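MdcA (Pseudomonas aeruginosa, PDB 5VIT) is the alpha subunit of malonate decarboxylase and probably acts as the acyl-carrier-protein transferase that loads malonate onto the enzyme's carrier subunit. Local coordinates at residues Asn59-Asp64 / Val163-Ser168. Residues are numbered along the deposited sequence; the frame is centred on the assembly and turned at random.
Sequences NQKQAD and VYTGPS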
loop_
_atom_site.group_PDB
_atom_site.type_symbol
_atom_site.label_atom_id
_atom_site.label_comp_id
_atom_site.label_asym_id
_atom_site.label_seq_id
_atom_site.Cartn_x
_atom_site.Cartn_y
_atom_site.Cartn_z
ATOM N N ASN A 59 -27.181 22.250 -10.902
ATOM C CA ASN A 59 -25.849 21.935 -11.390
ATOM C C ASN A 59 -25.735 22.134 -12.900
ATOM O O ASN A 59 -24.718 22.627 -13.392
ATOM C CB ASN A 59 -25.457 20.502 -11.038
ATOM C CG ASN A 59 -24.939 20.369 -9.629
ATOM O OD1 ASN A 59 -24.638 21.363 -8.953
ATOM N ND2 ASN A 59 -24.804 19.127 -9.180
ATOM N N GLN A 60 -26.782 21.767 -13.632
ATOM C CA GLN A 60 -26.733 21.838 -15.086
ATOM C C GLN A 60 -27.769 22.823 -15.645
ATOM O O GLN A 60 -27.415 23.821 -16.278
ATOM C CB GLN A 60 -26.915 20.431 -15.661
ATOM C CG GLN A 60 -25.792 19.467 -15.238
ATOM C CD GLN A 60 -26.269 18.224 -14.446
ATOM O OE1 GLN A 60 -27.335 18.223 -13.813
ATOM N NE2 GLN A 60 -25.457 17.161 -14.483
ATOM N N LYS A 61 -29.042 22.552 -15.386
ATOM C CA LYS A 61 -30.142 23.412 -15.805
ATOM C C LYS A 61 -30.080 24.827 -15.186
ATOM O O LYS A 61 -30.022 24.971 -13.963
ATOM C CB LYS A 61 -31.467 22.733 -15.432
ATOM C CG LYS A 61 -32.680 23.213 -16.202
ATOM C CD LYS A 61 -33.826 23.641 -15.302
ATOM C CE LYS A 61 -34.339 22.518 -14.405
ATOM N NZ LYS A 61 -35.519 21.825 -14.943
ATOM N N GLN A 62 -30.096 25.869 -16.018
ATOM C CA GLN A 62 -30.203 27.243 -15.512
ATOM C C GLN A 62 -31.496 27.885 -16.014
ATOM O O GLN A 62 -31.796 27.827 -17.215
ATOM C CB GLN A 62 -29.010 28.115 -15.942
ATOM C CG GLN A 62 -27.647 27.482 -15.753
ATOM C CD GLN A 62 -27.354 27.159 -14.302
ATOM O OE1 GLN A 62 -27.504 28.013 -13.421
ATOM N NE2 GLN A 62 -26.946 25.914 -14.042
ATOM N N ALA A 63 -32.260 28.495 -15.108
ATOM C CA ALA A 63 -33.372 29.359 -15.515
ATOM C C ALA A 63 -32.826 30.756 -15.835
ATOM O O ALA A 63 -33.123 31.733 -15.138
ATOM C CB ALA A 63 -34.436 29.434 -14.424
ATOM N N ASP A 64 -32.019 30.840 -16.892
ATOM C CA ASP A 64 -31.200 32.025 -17.128
ATOM C C ASP A 64 -32.001 33.208 -17.703
ATOM O O ASP A 64 -31.598 34.364 -17.553
ATOM C CB ASP A 64 -30.017 31.670 -18.039
ATOM C CG ASP A 64 -30.453 31.229 -19.419
ATOM O OD1 ASP A 64 -31.129 30.179 -19.535
ATOM O OD2 ASP A 64 -30.105 31.932 -20.391
ATOM N N VAL A 163 -45.852 21.195 -16.943
ATOM C CA VAL A 163 -44.497 21.428 -17.422
ATOM C C VAL A 163 -43.773 20.113 -17.633
ATOM O O VAL A 163 -43.819 19.217 -16.776
ATOM C CB VAL A 163 -43.675 22.301 -16.439
ATOM C CG1 VAL A 163 -42.213 22.400 -16.893
ATOM C CG2 VAL A 163 -44.289 23.676 -16.303
ATOM N N TYR A 164 -43.121 20.006 -18.789
ATOM C CA TYR A 164 -42.209 18.912 -19.073
ATOM C C TYR A 164 -40.769 19.380 -18.846
ATOM O O TYR A 164 -40.339 20.389 -19.408
ATOM C CB TYR A 164 -42.406 18.408 -20.503
ATOM C CG TYR A 164 -41.305 17.500 -21.009
ATOM C CD1 TYR A 164 -41.194 16.185 -20.567
ATOM C CD2 TYR A 164 -40.383 17.957 -21.943
ATOM C CE1 TYR A 164 -40.190 15.347 -21.045
ATOM C CE2 TYR A 164 -39.379 17.129 -22.425
ATOM C CZ TYR A 164 -39.284 15.830 -21.974
ATOM O OH TYR A 164 -38.277 15.024 -22.454
ATOM N N THR A 165 -40.037 18.655 -18.007
ATOM C CA THR A 165 -38.654 19.000 -17.722
ATOM C C THR A 165 -37.683 17.956 -18.235
ATOM O O THR A 165 -36.491 18.227 -18.316
ATOM C CB THR A 165 -38.391 19.180 -16.215
ATOM O OG1 THR A 165 -38.905 18.049 -15.499
ATOM C CG2 THR A 165 -39.017 20.460 -15.694
ATOM N N GLY A 166 -38.184 16.760 -18.540
ATOM C CA GLY A 166 -37.379 15.714 -19.157
ATOM C C GLY A 166 -36.063 15.353 -18.478
ATOM O O GLY A 166 -36.018 15.197 -17.250
ATOM N N PRO A 167 -34.987 15.197 -19.280
ATOM C CA PRO A 167 -33.647 14.843 -18.783
ATOM C C PRO A 167 -33.088 15.873 -17.823
ATOM O O PRO A 167 -32.200 15.536 -17.040
ATOM C CB PRO A 167 -32.807 14.783 -20.060
ATOM C CG PRO A 167 -33.791 14.356 -21.106
ATOM C CD PRO A 167 -35.046 15.131 -20.753
ATOM N N SER A 168 -33.605 17.102 -17.888
ATOM C CA SER A 168 -33.137 18.185 -17.038
ATOM C C SER A 168 -34.072 18.437 -15.853
ATOM O O SER A 168 -34.085 19.537 -15.316
ATOM C CB SER A 168 -32.982 19.476 -17.848
ATOM O OG SER A 168 -32.141 19.279 -18.973
HETATM O O HOH W 1 -36.189 21.028 -17.809
#
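K61 keeps CG anti to its own backbone N (chi1 -159°), which lays the chain alongside S168; bends at chi2, chi3 (-60°) and chi4 then curl it round that residue's carbonyl oxygen. NZ of K61 donates to S168 O at 2.7 Å, tilted 33° from the carbonyl plane, while K61 CE lies 3.1 Å from the same oxygen. Farther back, the aliphatic part runs past the serine side chain, with K61 CG 4.1 Å from S168 CB. The methyl of T165 borders the ammonium group, its CG2 3.8 Å from K61 NZ. A water adds an indirect link, accepting from K61 NZ at 3.0 Å and donating to T165 O at 2.9 Å. A153 O and T172 OG1 also bond NZ, so this buried amine has four oxygen partners for at most three N-H groups, and at least two must share or alternate; they would probably help offset the cost of burying its charge. At the other end, K61 N bonds E170 OE1. The case illustrates how one buried lysine, through two main-chain carbonyls and a hydroxyl, ties the loop after strand 52-55 to neighbouring strand 149-154 of the parallel, Rossmann-like sheet, the turn after strand 163-164 and the start of helix 172-180.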